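Local coordinates for BauA (Acinetobacter baumannii, PDB 6HCP), which takes up iron across the outer membrane as ferric preacinetobactin, probably as a TonB-dependent siderophore receptor, at residues V251-G257 with S277-V283; Y317-A322 with S334-Q338. One frame throughout, in Å; residues are numbered along the deposited sequence. Where two conformers were deposited one is given.

The two contacts follow one another along the chain and hold neighbouring parts of one barrel wall, their centres about 9 Å apart. Contact 1 joins the end of strand 238-252 to the start of 282-297; contact 2 joins strands 302-318 and 320-325 to 331-358. Both are largely buried, although T335 is exposed. Contact 1 holds the last two pairs of its strands and then relies on a type I turn, a serine hydroxyl and waters, whereas contact 2 keeps pairing around a bulge and adds side-chain bonds. They meet through probable hydrogen bonds, S282 N to N318 O (2.8 Å) and R256 NE to S321 O (3.0 Å), while R256 makes a cation-pi contact with Y317.

Contact 1: residues V251-G257 with S277-V283; sequences VDGVTRG and SPDWGSV. With EDO (1,2-ethanediol), chain D; EDO (1,2-ethanediol), chain J.
One strand of the TonB-dependent receptor barrel ends here and its neighbour begins, with a long loop between them, probably on the extracellular side, where such receptors carry theirs. Antiparallel pairing fixes the register. V251 and V283 form a hydrogen-bonded pair (CA-CA 5.4 Å), with V251 N to V283 O and V283 N to V251 O both 3.0 Å. D252 and S282 form the next, non-hydrogen-bonded pair (CA-CA 4.4 Å). The valines share one face of the sheet, where V251 also touches R129 of the plug; D252 and S282 lie on the other, with D252 OD1 bonded to H250 and S282 OG 2.7 Å from O1 of an ethanediol.

G253 then leaves the strand with phi/psi 73/47, a left-handed conformation that favours glycine, and its N donates to G281 O (2.7 Å). The second segment approaches through a type I turn, P278 to G281, with D279 (phi/psi -62/-29) and W280 (-85/-9) at its two central positions and P278 O taking G281 N at 2.9 Å. V254, chi1 p, points across so that CG2 packs 3.7 Å from V283 CG1. Beyond it, S277 (chi1 m) accepts R256 N at its OG (3.0 Å). One water spans V254 O (2.6 Å) and P278 O (2.7 Å); another links S277 OG (2.7 Å), G257 N (2.9 Å) and T255 OG1 (2.9 Å).

Apolar contacts of V251 and V254 with V283 pack the end of the pairing, while beyond the sheet a hydroxyl and ordered waters meet backbone polar groups, allowing irregular chain to stay buried without regular strand pairing.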
loop_
_atom_site.group_PDB
_atom_site.type_symbol
_atom_site.label_atom_id
_atom_site.label_comp_id
_atom_site.label_asym_id
_atom_site.label_seq_id
_atom_site.Cartn_x
_atom_site.Cartn_y
_atom_site.Cartn_z
ATOM N N VAL A 251 -18.498 -17.553 -10.200
ATOM C CA VAL A 251 -18.014 -16.834 -9.022
ATOM C C VAL A 251 -18.504 -17.584 -7.788
ATOM O O VAL A 251 -19.685 -17.833 -7.626
ATOM C CB VAL A 251 -18.473 -15.367 -8.965
ATOM C CG1 VAL A 251 -17.886 -14.653 -7.748
ATOM C CG2 VAL A 251 -18.144 -14.624 -10.245
ATOM N N ASP A 252 -17.555 -17.987 -6.939
ATOM C CA ASP A 252 -17.837 -18.431 -5.579
ATOM C C ASP A 252 -17.668 -17.219 -4.661
ATOM O O ASP A 252 -16.732 -16.459 -4.832
ATOM C CB ASP A 252 -16.893 -19.566 -5.162
ATOM C CG ASP A 252 -17.158 -20.901 -5.852
ATOM O OD1 ASP A 252 -18.331 -21.239 -6.043
ATOM O OD2 ASP A 252 -16.181 -21.563 -6.249
ATOM N N GLY A 253 -18.614 -17.021 -3.743
ATOM C CA GLY A 253 -18.692 -15.800 -2.974
ATOM C C GLY A 253 -19.193 -14.646 -3.824
ATOM O O GLY A 253 -18.617 -13.542 -3.833
ATOM N N VAL A 254 -20.265 -14.906 -4.566
ATOM C CA VAL A 254 -20.866 -13.902 -5.447
ATOM C C VAL A 254 -21.450 -12.763 -4.595
ATOM O O VAL A 254 -22.016 -12.986 -3.503
ATOM C CB VAL A 254 -21.939 -14.543 -6.352
ATOM C CG1 VAL A 254 -23.067 -15.153 -5.549
ATOM C CG2 VAL A 254 -22.503 -13.546 -7.359
ATOM N N THR A 255 -21.352 -11.530 -5.100
ATOM C CA THR A 255 -21.887 -10.374 -4.385
ATOM C C THR A 255 -23.286 -10.032 -4.929
ATOM O O THR A 255 -23.476 -9.841 -6.140
ATOM C CB THR A 255 -20.885 -9.209 -4.392
ATOM O OG1 THR A 255 -21.406 -8.226 -3.500
ATOM C CG2 THR A 255 -20.646 -8.614 -5.763
ATOM N N ARG A 256 -24.262 -10.035 -4.014
ATOM C CA ARG A 256 -25.692 -9.816 -4.306
ATOM C C ARG A 256 -26.106 -8.396 -3.914
ATOM O O ARG A 256 -27.082 -7.840 -4.450
ATOM C CB ARG A 256 -26.537 -10.863 -3.572
ATOM C CG ARG A 256 -28.044 -10.730 -3.776
ATOM C CD ARG A 256 -28.406 -10.953 -5.237
ATOM N NE ARG A 256 -29.841 -11.057 -5.478
ATOM C CZ ARG A 256 -30.393 -11.502 -6.614
ATOM N NH1 ARG A 256 -29.644 -11.968 -7.611
ATOM N NH2 ARG A 256 -31.707 -11.606 -6.688
ATOM N N GLY A 257 -25.423 -7.827 -2.913
ATOM C CA GLY A 257 -25.776 -6.524 -2.350
ATOM C C GLY A 257 -26.835 -6.594 -1.262
ATOM O O GLY A 257 -27.367 -7.659 -0.926
ATOM N N SER A 277 -22.302 -10.998 1.260
ATOM C CA SER A 277 -23.190 -12.077 0.877
ATOM C C SER A 277 -22.571 -13.389 1.347
ATOM O O SER A 277 -21.371 -13.437 1.616
ATOM C CB SER A 277 -23.410 -12.065 -0.651
ATOM O OG SER A 277 -23.920 -10.808 -1.100
ATOM N N PRO A 278 -23.327 -14.505 1.365
ATOM C CA PRO A 278 -22.798 -15.774 1.864
ATOM C C PRO A 278 -21.491 -16.199 1.182
ATOM O O PRO A 278 -21.395 -16.217 -0.040
ATOM C CB PRO A 278 -23.929 -16.777 1.583
ATOM C CG PRO A 278 -25.192 -15.941 1.569
ATOM C CD PRO A 278 -24.770 -14.571 1.087
ATOM N N ASP A 279 -20.505 -16.620 1.996
ATOM C CA ASP A 279 -19.234 -17.102 1.490
ATOM C C ASP A 279 -19.466 -18.343 0.626
ATOM O O ASP A 279 -18.767 -18.522 -0.363
ATOM C CB ASP A 279 -18.189 -17.338 2.603
ATOM C CG ASP A 279 -18.680 -18.057 3.853
ATOM O OD1 ASP A 279 -19.664 -18.824 3.739
ATOM O OD2 ASP A 279 -18.060 -17.862 4.939
ATOM N N TRP A 280 -20.522 -19.106 0.918
ATOM C CA TRP A 280 -20.822 -20.325 0.153
ATOM C C TRP A 280 -21.635 -20.032 -1.119
ATOM O O TRP A 280 -21.837 -20.935 -1.928
ATOM C CB TRP A 280 -21.536 -21.353 1.031
ATOM C CG TRP A 280 -22.748 -20.858 1.753
ATOM C CD1 TRP A 280 -22.853 -20.620 3.097
ATOM C CD2 TRP A 280 -24.062 -20.628 1.205
ATOM N NE1 TRP A 280 -24.125 -20.227 3.407
ATOM C CE2 TRP A 280 -24.895 -20.251 2.274
ATOM C CE3 TRP A 280 -24.626 -20.759 -0.071
ATOM C CZ2 TRP A 280 -26.242 -19.947 2.101
ATOM C CZ3 TRP A 280 -25.950 -20.444 -0.245
ATOM C CH2 TRP A 280 -26.754 -20.063 0.827
ATOM N N GLY A 281 -22.117 -18.794 -1.277
ATOM C CA GLY A 281 -22.991 -18.450 -2.426
ATOM C C GLY A 281 -22.227 -18.522 -3.732
ATOM O O GLY A 281 -21.029 -18.218 -3.773
ATOM N N SER A 282 -22.885 -18.965 -4.809
ATOM C CA SER A 282 -22.194 -19.054 -6.070
ATOM C C SER A 282 -23.152 -18.791 -7.232
ATOM O O SER A 282 -24.385 -18.998 -7.138
ATOM C CB SER A 282 -21.476 -20.362 -6.241
ATOM O OG SER A 282 -22.387 -21.425 -6.291
ATOM N N VAL A 283 -22.548 -18.366 -8.334
ATOM C CA VAL A 283 -23.248 -18.162 -9.576
ATOM C C VAL A 283 -22.412 -18.816 -10.663
ATOM O O VAL A 283 -21.167 -18.752 -10.648
ATOM C CB VAL A 283 -23.485 -16.666 -9.872
ATOM C CG1 VAL A 283 -22.177 -15.936 -10.146
ATOM C CG2 VAL A 283 -24.455 -16.482 -11.048
HETATM C C1 EDO D . -24.207 -22.191 -9.178
HETATM O O1 EDO D . -22.851 -22.291 -8.763
HETATM C C2 EDO D . -25.164 -22.633 -8.108
HETATM O O2 EDO D . -24.942 -24.019 -7.812
HETATM C C1 EDO J . -31.376 -12.762 -12.052
HETATM O O1 EDO J . -32.703 -12.241 -11.960
HETATM C C2 EDO J . -30.657 -12.419 -10.759
HETATM O O2 EDO J . -30.181 -13.596 -10.090
HETATM O O HOH W 1 -22.638 -15.144 -2.169
HETATM O O HOH W 2 -23.118 -8.185 -1.150
HETATM O O HOH W 3 -26.418 -10.251 -0.311
#

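Contact 2: residues Y317-A322 with S334-Q338; sequences YNGASA and STLGQ
Y317 (chi1 t, chi2 -81°) folds its ring alongside its own chain, and its OH donates to A320 O at 2.6 Å. A CB on G319 would be crowded by that hydroxyl, so glycine suits the place. N318 (chi1 t) and Q338 (chi1 m, chi2 t) share a face as a non-hydrogen-bonded antiparallel pair: Q338 NE2 donates to N318 OD1 (3.0 Å) and to the backbone of E407. G319 pairs with G337 through G319 N to G337 O (3.2 Å) and G337 N to G319 O (2.9 Å).

A320 and L336, a non-hydrogen-bonded pair (CA-CA 4.2 Å), have diverging side chains; A322 pairs with T335, leaving S321 (phi/psi -88/-37) as the extra residue. S321 N reaches T335 O at 2.8 Å; T335 N reaches A322 O at 3.1 Å. With chi1 p on both, T335 OG1 donates to S321 OG (2.8 Å). G337 leaves room for S321 CB. The result is a classic beta bulge, where the chain turns from barrel strand 302-318 into hairpin 320-325/331-358.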
loop_
_atom_site.group_PDB
_atom_site.type_symbol
_atom_site.label_atom_id
_atom_site.label_comp_id
_atom_site.label_asym_id
_atom_site.label_seq_id
_atom_site.Cartn_x
_atom_site.Cartn_y
_atom_site.Cartn_z
ATOM N N TYR A 317 -27.812 -19.905 -9.766
ATOM C CA TYR A 317 -27.478 -19.046 -8.640
ATOM C C TYR A 317 -27.989 -19.698 -7.361
ATOM O O TYR A 317 -29.164 -20.002 -7.234
ATOM C CB TYR A 317 -28.089 -17.647 -8.795
ATOM C CG TYR A 317 -27.810 -16.726 -7.638
ATOM C CD1 TYR A 317 -28.559 -16.788 -6.479
ATOM C CD2 TYR A 317 -26.881 -15.707 -7.747
ATOM C CE1 TYR A 317 -28.337 -15.917 -5.425
ATOM C CE2 TYR A 317 -26.623 -14.851 -6.691
ATOM C CZ TYR A 317 -27.335 -14.964 -5.516
ATOM O OH TYR A 317 -27.130 -14.089 -4.474
ATOM N N ASN A 318 -27.089 -19.822 -6.384
ATOM C CA ASN A 318 -27.417 -20.337 -5.054
ATOM C C ASN A 318 -26.783 -19.400 -4.025
ATOM O O ASN A 318 -25.570 -19.286 -3.982
ATOM C CB ASN A 318 -26.854 -21.750 -4.897
ATOM C CG ASN A 318 -27.241 -22.450 -3.613
ATOM O OD1 ASN A 318 -28.241 -22.109 -2.991
ATOM N ND2 ASN A 318 -26.611 -23.589 -3.378
ATOM N N GLY A 319 -27.596 -18.701 -3.244
ATOM C CA GLY A 319 -27.061 -17.697 -2.347
ATOM C C GLY A 319 -28.135 -16.863 -1.699
ATOM O O GLY A 319 -29.254 -17.331 -1.471
ATOM N N ALA A 320 -27.778 -15.634 -1.324
ATOM C CA ALA A 320 -28.739 -14.729 -0.742
ATOM C C ALA A 320 -29.669 -14.215 -1.854
ATOM O O ALA A 320 -29.198 -13.852 -2.940
ATOM C CB ALA A 320 -28.033 -13.603 -0.051
ATOM N N SER A 321 -30.943 -14.011 -1.523
ATOM C CA SER A 321 -31.797 -13.221 -2.446
ATOM C C SER A 321 -31.683 -11.735 -2.102
ATOM O O SER A 321 -31.498 -10.909 -2.986
ATOM C CB SER A 321 -33.224 -13.704 -2.494
ATOM O OG SER A 321 -33.751 -13.847 -1.213
ATOM N N ALA A 322 -31.577 -11.435 -0.809
ATOM C CA ALA A 322 -31.219 -10.092 -0.344
ATOM C C ALA A 322 -30.749 -10.133 1.118
ATOM O O ALA A 322 -31.379 -10.771 1.964
ATOM C CB ALA A 322 -32.404 -9.169 -0.482
ATOM N N SER A 334 -30.286 -11.825 6.082
ATOM C CA SER A 334 -30.211 -12.307 4.723
ATOM C C SER A 334 -31.190 -13.473 4.534
ATOM O O SER A 334 -31.051 -14.545 5.120
ATOM C CB SER A 334 -28.785 -12.677 4.336
ATOM O OG SER A 334 -27.884 -11.581 4.512
ATOM N N THR A 335 -32.069 -13.330 3.548
ATOM C CA THR A 335 -32.887 -14.442 3.088
ATOM C C THR A 335 -32.142 -15.155 1.959
ATOM O O THR A 335 -31.457 -14.525 1.164
ATOM C CB THR A 335 -34.258 -13.933 2.619
ATOM O OG1 THR A 335 -33.983 -13.131 1.474
ATOM C CG2 THR A 335 -34.977 -13.092 3.648
ATOM N N LEU A 336 -32.333 -16.472 1.868
ATOM C CA LEU A 336 -31.640 -17.290 0.914
ATOM C C LEU A 336 -32.601 -17.677 -0.216
ATOM O O LEU A 336 -33.773 -17.881 0.028
ATOM C CB LEU A 336 -31.108 -18.533 1.627
ATOM C CG LEU A 336 -30.232 -18.259 2.850
ATOM C CD1 LEU A 336 -29.747 -19.565 3.462
ATOM C CD2 LEU A 336 -29.057 -17.370 2.479
ATOM N N GLY A 337 -32.059 -17.860 -1.420
ATOM C CA GLY A 337 -32.845 -18.216 -2.606
ATOM C C GLY A 337 -32.011 -18.941 -3.640
ATOM O O GLY A 337 -30.776 -18.964 -3.573
ATOM N N GLN A 338 -32.695 -19.624 -4.559
ATOM C CA GLN A 338 -32.061 -20.322 -5.662
ATOM C C GLN A 338 -32.813 -19.972 -6.949
ATOM O O GLN A 338 -34.043 -19.886 -6.958
ATOM C CB GLN A 338 -32.065 -21.832 -5.426
ATOM C CG GLN A 338 -31.321 -22.245 -4.164
ATOM C CD GLN A 338 -31.270 -23.748 -3.972
ATOM O OE1 GLN A 338 -31.923 -24.516 -4.683
ATOM N NE2 GLN A 338 -30.338 -24.186 -3.139
#